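Local structure of EST1E (Clostridium proteoclasticum, 2WTM) at residues A[31-36]-A[62-67]; A[106-111]-A[132-137]; A[192-197]-A[218-223]. The protein hydrolyses ester bonds as a promiscuous feruloyl esterase of a rumen bacterium, probably freeing ferulic acid from plant material. All coordinates share one frame; numbering follows the deposited sequence.

Contact 1: residues A[31-36]-A[62-67]; sequences IIIHGF and ADMYGH. With PO4 (phosphate ion), chain E.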
# COMPACT_ATOMS: atom_id res chain seq x y z
N ILE A 31 2.78 3.67 20.21
CA ILE A 31 1.72 3.93 19.26
C ILE A 31 0.69 2.79 19.34
O ILE A 31 1.05 1.60 19.32
CB ILE A 31 2.29 4.07 17.84
CG1 ILE A 31 3.22 5.30 17.75
CG2 ILE A 31 1.17 4.30 16.83
CD1 ILE A 31 4.13 5.32 16.53
N ILE A 32 -0.58 3.13 19.42
CA ILE A 32 -1.67 2.15 19.60
C ILE A 32 -2.67 2.34 18.48
O ILE A 32 -3.25 3.43 18.32
CB ILE A 32 -2.43 2.33 20.96
CG1 ILE A 32 -1.39 2.24 22.08
CG2 ILE A 32 -3.43 1.22 21.13
CD1 ILE A 32 -2.02 2.49 23.48
N ILE A 33 -2.95 1.28 17.74
CA ILE A 33 -3.85 1.29 16.60
C ILE A 33 -5.05 0.35 16.79
O ILE A 33 -4.90 -0.85 17.04
CB ILE A 33 -3.12 0.91 15.29
CG1 ILE A 33 -1.83 1.70 15.09
CG2 ILE A 33 -4.07 1.02 14.11
CD1 ILE A 33 -1.99 3.18 15.00
N HIS A 34 -6.26 0.91 16.71
CA HIS A 34 -7.48 0.16 16.86
C HIS A 34 -7.83 -0.71 15.64
O HIS A 34 -7.09 -0.68 14.62
CB HIS A 34 -8.59 1.19 17.03
CG HIS A 34 -8.71 2.09 15.86
ND1 HIS A 34 -9.39 1.70 14.72
CD2 HIS A 34 -8.25 3.33 15.62
CE1 HIS A 34 -9.27 2.65 13.82
NE2 HIS A 34 -8.59 3.66 14.33
N GLY A 35 -8.96 -1.42 15.72
CA GLY A 35 -9.39 -2.29 14.63
C GLY A 35 -10.44 -1.71 13.69
O GLY A 35 -10.77 -0.52 13.71
N PHE A 36 -10.88 -2.58 12.79
CA PHE A 36 -11.85 -2.31 11.70
C PHE A 36 -13.17 -1.98 12.32
O PHE A 36 -13.70 -2.79 13.06
CB PHE A 36 -11.92 -3.60 10.89
CG PHE A 36 -12.93 -3.68 9.77
CD1 PHE A 36 -12.57 -3.45 8.45
CD2 PHE A 36 -14.19 -4.22 9.97
CE1 PHE A 36 -13.45 -3.61 7.37
CE2 PHE A 36 -15.06 -4.38 8.89
CZ PHE A 36 -14.67 -4.14 7.59
N ALA A 62 -4.01 6.57 17.73
CA ALA A 62 -4.36 7.28 16.49
C ALA A 62 -5.54 6.61 15.83
O ALA A 62 -5.55 5.35 15.68
CB ALA A 62 -3.14 7.22 15.54
N ASP A 63 -6.53 7.39 15.44
CA ASP A 63 -7.66 6.95 14.68
C ASP A 63 -7.18 6.91 13.19
O ASP A 63 -6.63 7.88 12.65
CB ASP A 63 -8.84 7.91 14.79
CG ASP A 63 -9.53 7.85 16.13
OD1 ASP A 63 -9.40 6.80 16.80
OD2 ASP A 63 -10.24 8.86 16.43
N MET A 64 -7.36 5.77 12.56
CA MET A 64 -6.97 5.58 11.19
C MET A 64 -7.97 6.12 10.21
O MET A 64 -9.08 6.49 10.54
CB MET A 64 -6.73 4.06 10.95
CG MET A 64 -5.69 3.44 11.93
SD MET A 64 -4.03 3.94 11.43
CE MET A 64 -3.74 5.45 12.41
N TYR A 65 -7.59 6.17 8.94
CA TYR A 65 -8.45 6.68 7.84
C TYR A 65 -9.84 6.11 8.01
O TYR A 65 -10.05 4.90 8.15
CB TYR A 65 -7.87 6.21 6.48
CG TYR A 65 -8.61 6.76 5.29
CD1 TYR A 65 -8.02 7.75 4.46
CD2 TYR A 65 -9.84 6.28 4.93
CE1 TYR A 65 -8.68 8.26 3.33
CE2 TYR A 65 -10.53 6.78 3.78
CZ TYR A 65 -9.95 7.78 3.04
OH TYR A 65 -10.51 8.26 1.90
N GLY A 66 -10.84 6.98 7.97
CA GLY A 66 -12.22 6.53 7.94
C GLY A 66 -12.79 6.00 9.25
O GLY A 66 -13.89 5.42 9.23
N HIS A 67 -12.07 6.25 10.36
CA HIS A 67 -12.39 5.70 11.66
C HIS A 67 -12.34 6.79 12.67
O HIS A 67 -11.64 7.80 12.55
CB HIS A 67 -11.41 4.59 12.02
CG HIS A 67 -11.69 3.32 11.27
ND1 HIS A 67 -11.48 3.19 9.90
CD2 HIS A 67 -12.21 2.15 11.69
CE1 HIS A 67 -11.85 1.98 9.53
NE2 HIS A 67 -12.28 1.32 10.60
P PO4 E . -11.78 -5.62 14.23
O1 PO4 E . -11.88 -4.81 15.52
O2 PO4 E . -13.10 -5.30 13.58
O3 PO4 E . -11.85 -7.11 14.53
O4 PO4 E . -10.51 -5.34 13.37
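His34 meets Ala62, Asp63, Met64 and His67 at once, a worked example of how a histidine ring can fasten one loop of an alpha/beta hydrolase to the next. Its CG occupies the crowded position between the backbone N and the carbonyl carbon (chi1 60°), which turns the imidazole toward 62-67. At the ring's edge, tilted 15° from its plane, Met64 N donates to His34 NE2 over 3.0 Å in a nearly straight bond (170° at the hydrogen). Asp63 CA lies in the plane beside it, 3.4 Å from His34 NE2, and His67 CB comes obliquely to 3.4 Å from His34 CE1. Apolar packing adjoins this polar centre: Ile33 CG2 rests 3.6 Å from Met64 CG, the two side chains crossing at about a right angle, while helix 79-93 backs Met64 through Trp82 and Ile86.

Both ends are looser. Where strand 27-33 runs out, Ala62 N reaches Ile32 O over a long 3.3 Å. At the other end Phe36 directs its CB away from 62-67, partly exposed, with its ring edge-to-face against Trp163. Its backbone N donates to O4 of the phosphate at 2.8 Å. That ion, probably from the crystallisation liquor, probably marks the place where such esterases bind the substrate oxyanion, and Phe36 N is consistent with an oxyanion-hole donor.

His34 ND1 gives its hydrogen to Gly35 O, 2.8 Å away and in the ring plane, so the imidazole bridges its own loop and Met64. His67 does likewise, donating from ND1 to Tyr65 O while NE2 takes Thr37 N. Donor at ND1 and acceptor at NE2 is the pattern of a neutral imidazole, so both rings are probably uncharged, His34 fixing Gly35 O and Met64 N, His67 fixing Tyr65 O and Thr37 N.

Contact 2: residues A[106-111]-A[132-137]; sequences GHSQGG and SPAAMI. With PO4 (phosphate ion), chain E.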
# COMPACT_ATOMS: atom_id res chain seq x y z
N GLY A 106 -1.53 -2.87 18.77
CA GLY A 106 -2.76 -2.72 18.00
C GLY A 106 -3.69 -3.87 18.17
O GLY A 106 -3.19 -4.95 18.40
N HIS A 107 -5.00 -3.65 18.03
CA HIS A 107 -5.98 -4.71 18.13
C HIS A 107 -6.57 -5.09 16.78
O HIS A 107 -7.02 -4.22 16.01
CB HIS A 107 -7.06 -4.25 19.12
CG HIS A 107 -8.09 -5.30 19.40
ND1 HIS A 107 -9.34 -5.28 18.82
CD2 HIS A 107 -8.04 -6.42 20.15
CE1 HIS A 107 -10.02 -6.34 19.24
NE2 HIS A 107 -9.25 -7.04 20.05
N SER A 108 -6.62 -6.42 16.54
CA SER A 108 -7.35 -7.01 15.42
C SER A 108 -6.82 -6.47 14.08
O SER A 108 -5.68 -6.68 13.81
CB SER A 108 -8.87 -6.92 15.60
OG SER A 108 -9.49 -7.82 14.67
N GLN A 109 -7.62 -5.78 13.27
CA GLN A 109 -7.02 -5.12 12.08
C GLN A 109 -5.88 -4.19 12.42
O GLN A 109 -4.90 -4.06 11.69
CB GLN A 109 -8.03 -4.40 11.21
CG GLN A 109 -7.42 -3.79 9.97
CD GLN A 109 -8.54 -3.30 9.02
OE1 GLN A 109 -9.14 -4.20 8.37
NE2 GLN A 109 -8.76 -2.04 8.84
N GLY A 110 -5.91 -3.54 13.59
CA GLY A 110 -4.81 -2.74 14.08
C GLY A 110 -3.60 -3.54 14.48
O GLY A 110 -2.49 -3.08 14.37
N GLY A 111 -3.84 -4.78 14.90
CA GLY A 111 -2.79 -5.72 15.30
C GLY A 111 -2.08 -6.20 14.06
O GLY A 111 -0.83 -6.17 14.02
N SER A 132 -4.88 -9.92 19.53
CA SER A 132 -5.81 -10.66 18.68
C SER A 132 -5.73 -10.18 17.23
O SER A 132 -6.74 -9.79 16.62
CB SER A 132 -7.24 -10.48 19.25
OG SER A 132 -7.23 -10.94 20.65
N PRO A 133 -4.50 -10.23 16.69
CA PRO A 133 -4.32 -9.63 15.37
C PRO A 133 -5.08 -10.32 14.28
O PRO A 133 -5.13 -11.56 14.26
CB PRO A 133 -2.82 -9.75 15.16
CG PRO A 133 -2.41 -10.92 15.97
CD PRO A 133 -3.24 -10.85 17.17
N ALA A 134 -5.72 -9.57 13.42
CA ALA A 134 -6.44 -10.14 12.27
C ALA A 134 -5.47 -10.48 11.16
O ALA A 134 -5.68 -10.05 10.00
CB ALA A 134 -7.53 -9.17 11.78
N ALA A 135 -4.43 -11.27 11.47
CA ALA A 135 -3.31 -11.47 10.56
C ALA A 135 -3.65 -12.35 9.36
O ALA A 135 -2.87 -12.40 8.38
CB ALA A 135 -2.18 -12.09 11.30
N MET A 136 -4.78 -13.04 9.42
CA MET A 136 -5.21 -13.86 8.25
C MET A 136 -6.01 -13.05 7.22
O MET A 136 -6.38 -13.61 6.17
CB MET A 136 -6.02 -15.10 8.70
CG MET A 136 -5.33 -16.01 9.66
SD MET A 136 -3.91 -16.71 8.89
CE MET A 136 -4.70 -17.60 7.57
N ILE A 137 -6.29 -11.75 7.44
CA ILE A 137 -7.12 -11.02 6.46
C ILE A 137 -6.58 -11.21 5.03
O ILE A 137 -7.36 -11.46 4.13
CB ILE A 137 -7.34 -9.55 6.87
CG1 ILE A 137 -8.47 -9.52 7.92
CG2 ILE A 137 -7.68 -8.71 5.64
CD1 ILE A 137 -8.69 -8.18 8.51
P PO4 E . -11.78 -5.62 14.23
O1 PO4 E . -11.88 -4.81 15.52
O2 PO4 E . -13.10 -5.30 13.58
O3 PO4 E . -11.85 -7.11 14.53
O4 PO4 E . -10.51 -5.34 13.37
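Ser108 and Pro133 bring their CA atoms within 4.0 Å where the nucleophile elbow, the sharp strand-to-helix turn of alpha/beta hydrolases, presses on the loop after strand 125-131. The sequence Gly106-His107-Ser108-Gln109-Gly110 fits the GxSxG pattern, and Ser108 takes its strained backbone (phi 59°, psi -118°). Ala134 N donates to Ser108 O over 2.9 Å, almost straight at the hydrogen (178°) but arriving from above the carbonyl plane. In addition, Ser108 CA makes a CH...O contact of 3.1 Å with Ser132 O. Side chains fill in around this backbone grip: Ala134 CB sits 3.7 Å from Gln109 N, and Pro133 CB lies 3.8 Å from Gly111 C.

Ser108 OG, anti to its backbone N, passes 3.7 Å from Ala134 CB and hydrogen-bonds O3 of the phosphate, which also accepts from Gln109 N and is hydrogen-bonded to His228 NE2. Ser108 is thus probably the nucleophile of a triad with His228 and Asp200, and Gln109 N a likely oxyanion-hole donor. Farther along, the extended Gln109 side chain crosses Ile137 at about a right angle, where Gln109 OE1, hydrogen-bonded to Tyr172 OH, stands 4.0 Å from Ile137 CD1.

Contact 3: residues A[192-197]-A[218-223]; sequences VLIVHG and CKLVTI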
# COMPACT_ATOMS: atom_id res chain seq x y z
N VAL A 192 8.26 -9.50 20.43
CA VAL A 192 6.85 -9.48 20.16
C VAL A 192 6.03 -10.17 21.26
O VAL A 192 6.42 -11.24 21.74
CB VAL A 192 6.55 -10.16 18.78
CG1 VAL A 192 5.12 -10.13 18.46
CG2 VAL A 192 7.39 -9.54 17.73
N LEU A 193 4.90 -9.52 21.65
CA LEU A 193 3.90 -10.16 22.50
C LEU A 193 2.59 -10.24 21.78
O LEU A 193 1.97 -9.19 21.49
CB LEU A 193 3.67 -9.41 23.80
CG LEU A 193 2.54 -9.87 24.70
CD1 LEU A 193 2.91 -11.17 25.42
CD2 LEU A 193 2.21 -8.82 25.79
N ILE A 194 2.18 -11.46 21.44
CA ILE A 194 0.81 -11.65 20.91
C ILE A 194 -0.08 -12.09 22.02
O ILE A 194 0.28 -13.01 22.78
CB ILE A 194 0.72 -12.64 19.72
CG1 ILE A 194 1.50 -12.07 18.55
CG2 ILE A 194 -0.72 -12.85 19.35
CD1 ILE A 194 1.56 -13.08 17.40
N VAL A 195 -1.22 -11.43 22.14
CA VAL A 195 -2.29 -11.85 23.09
C VAL A 195 -3.51 -12.26 22.29
O VAL A 195 -3.80 -11.64 21.24
CB VAL A 195 -2.65 -10.66 24.03
CG1 VAL A 195 -3.65 -11.16 25.09
CG2 VAL A 195 -1.42 -10.12 24.65
N HIS A 196 -4.22 -13.33 22.69
CA HIS A 196 -5.38 -13.75 21.97
C HIS A 196 -6.24 -14.65 22.84
O HIS A 196 -5.69 -15.51 23.54
CB HIS A 196 -4.92 -14.55 20.71
CG HIS A 196 -5.85 -14.52 19.54
ND1 HIS A 196 -5.43 -14.15 18.28
CD2 HIS A 196 -7.15 -14.81 19.43
CE1 HIS A 196 -6.44 -14.21 17.45
NE2 HIS A 196 -7.51 -14.60 18.12
N GLY A 197 -7.55 -14.38 22.82
CA GLY A 197 -8.58 -15.17 23.55
C GLY A 197 -8.87 -16.44 22.78
O GLY A 197 -9.16 -16.36 21.59
N CYS A 218 8.89 -14.15 19.84
CA CYS A 218 7.52 -13.86 20.23
C CYS A 218 7.03 -14.71 21.36
O CYS A 218 7.17 -15.92 21.35
CB CYS A 218 6.59 -14.06 19.03
SG CYS A 218 4.82 -13.78 19.36
N LYS A 219 6.43 -14.07 22.34
CA LYS A 219 5.66 -14.77 23.35
C LYS A 219 4.19 -14.67 23.10
O LYS A 219 3.67 -13.56 22.82
CB LYS A 219 5.98 -14.18 24.74
CG LYS A 219 5.15 -14.72 25.86
CD LYS A 219 5.50 -13.97 27.13
CE LYS A 219 4.94 -14.63 28.36
NZ LYS A 219 4.99 -13.57 29.41
N LEU A 220 3.50 -15.81 23.17
CA LEU A 220 2.06 -15.85 23.02
C LEU A 220 1.40 -15.96 24.38
O LEU A 220 1.67 -16.91 25.12
CB LEU A 220 1.61 -17.03 22.19
CG LEU A 220 0.10 -17.24 22.07
CD1 LEU A 220 -0.56 -16.05 21.38
CD2 LEU A 220 -0.21 -18.53 21.38
N VAL A 221 0.55 -15.01 24.70
CA VAL A 221 -0.31 -15.10 25.86
C VAL A 221 -1.74 -15.40 25.48
O VAL A 221 -2.39 -14.65 24.82
CB VAL A 221 -0.23 -13.87 26.75
CG1 VAL A 221 -1.23 -13.99 27.87
CG2 VAL A 221 1.15 -13.78 27.34
N THR A 222 -2.24 -16.58 25.90
CA THR A 222 -3.55 -17.02 25.58
C THR A 222 -4.46 -16.59 26.70
O THR A 222 -4.08 -16.73 27.88
CB THR A 222 -3.59 -18.56 25.43
OG1 THR A 222 -2.73 -18.89 24.34
CG2 THR A 222 -5.01 -19.05 25.14
N ILE A 223 -5.60 -16.00 26.35
CA ILE A 223 -6.59 -15.68 27.40
C ILE A 223 -7.65 -16.80 27.39
O ILE A 223 -8.52 -16.85 26.50
CB ILE A 223 -7.23 -14.29 27.23
CG1 ILE A 223 -6.20 -13.20 26.82
CG2 ILE A 223 -7.97 -13.89 28.48
CD1 ILE A 223 -5.17 -12.88 27.89
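Val192 pairs with Cys218, and in unbroken parallel register Gly197 pairs with Ile223, so that the last two strands of the central sheet illustrate how a parallel ladder shares out its polar groups. Five backbone bonds zigzag across it. Lys219 N donates to Val192 O, and Lys219 O accepts from Ile194 N, both at 2.9 Å. Val221 N then donates to Ile194 O at 2.8 Å, Val221 O accepts from His196 N at 3.1 Å, and Ile223 N closes the series on His196 O. In strand 192-197 the backbones of Leu193 and Val195 turn the other way, bonding to Leu128, Pro130 and Ser132.

Beneath one face, Leu193 CD1 meets Val221 CG2 at 3.7 Å and Val195 CG1 meets Ile223 CD1 at 3.6 Å, all covered by helix 234-249. Across the opposite face, Cys218 SG touches both Val192 CG1 and Ile194 CG1, under the crossover helix 205-214 of this beta-alpha-beta unit. His196 leads its ring away from 218-223, where ND1 bonds Ser208 OG and NE2 bonds Val203 O; Thr222 OG1 pairs with Tyr205 OH.

Since Val203 O can only accept, His196 NE2 must carry hydrogen, which suggests that its ND1 accepts from Ser208. A buried imidazole so engaged is probably neutral, tying the strand end to the loop that holds Asp200 of the likely triad.

How the contacts relate
From the N terminus the three contacts close in series, none nested in or crossing another. Contact 1 closes the excursion through helix 43-54 and joins the ends of strands 27-33 and 58-62. Contact 2 then closes the excursion through helix 109-120 and strand 125-131, and contact 3 the one through helix 205-214 at the sheet's last strand. Contacts 1 and 2 meet at a probable hydrogen bond from His107 N to Ile33 O (3.0 Å), and both touch the phosphate. A second probable bond, Ser132 N to Val195 O (2.7 Å), joins contacts 2 and 3. Contact 1 stays about 11 Å from contact 3 at the nearest atoms, so contact 2 links them across the sheet.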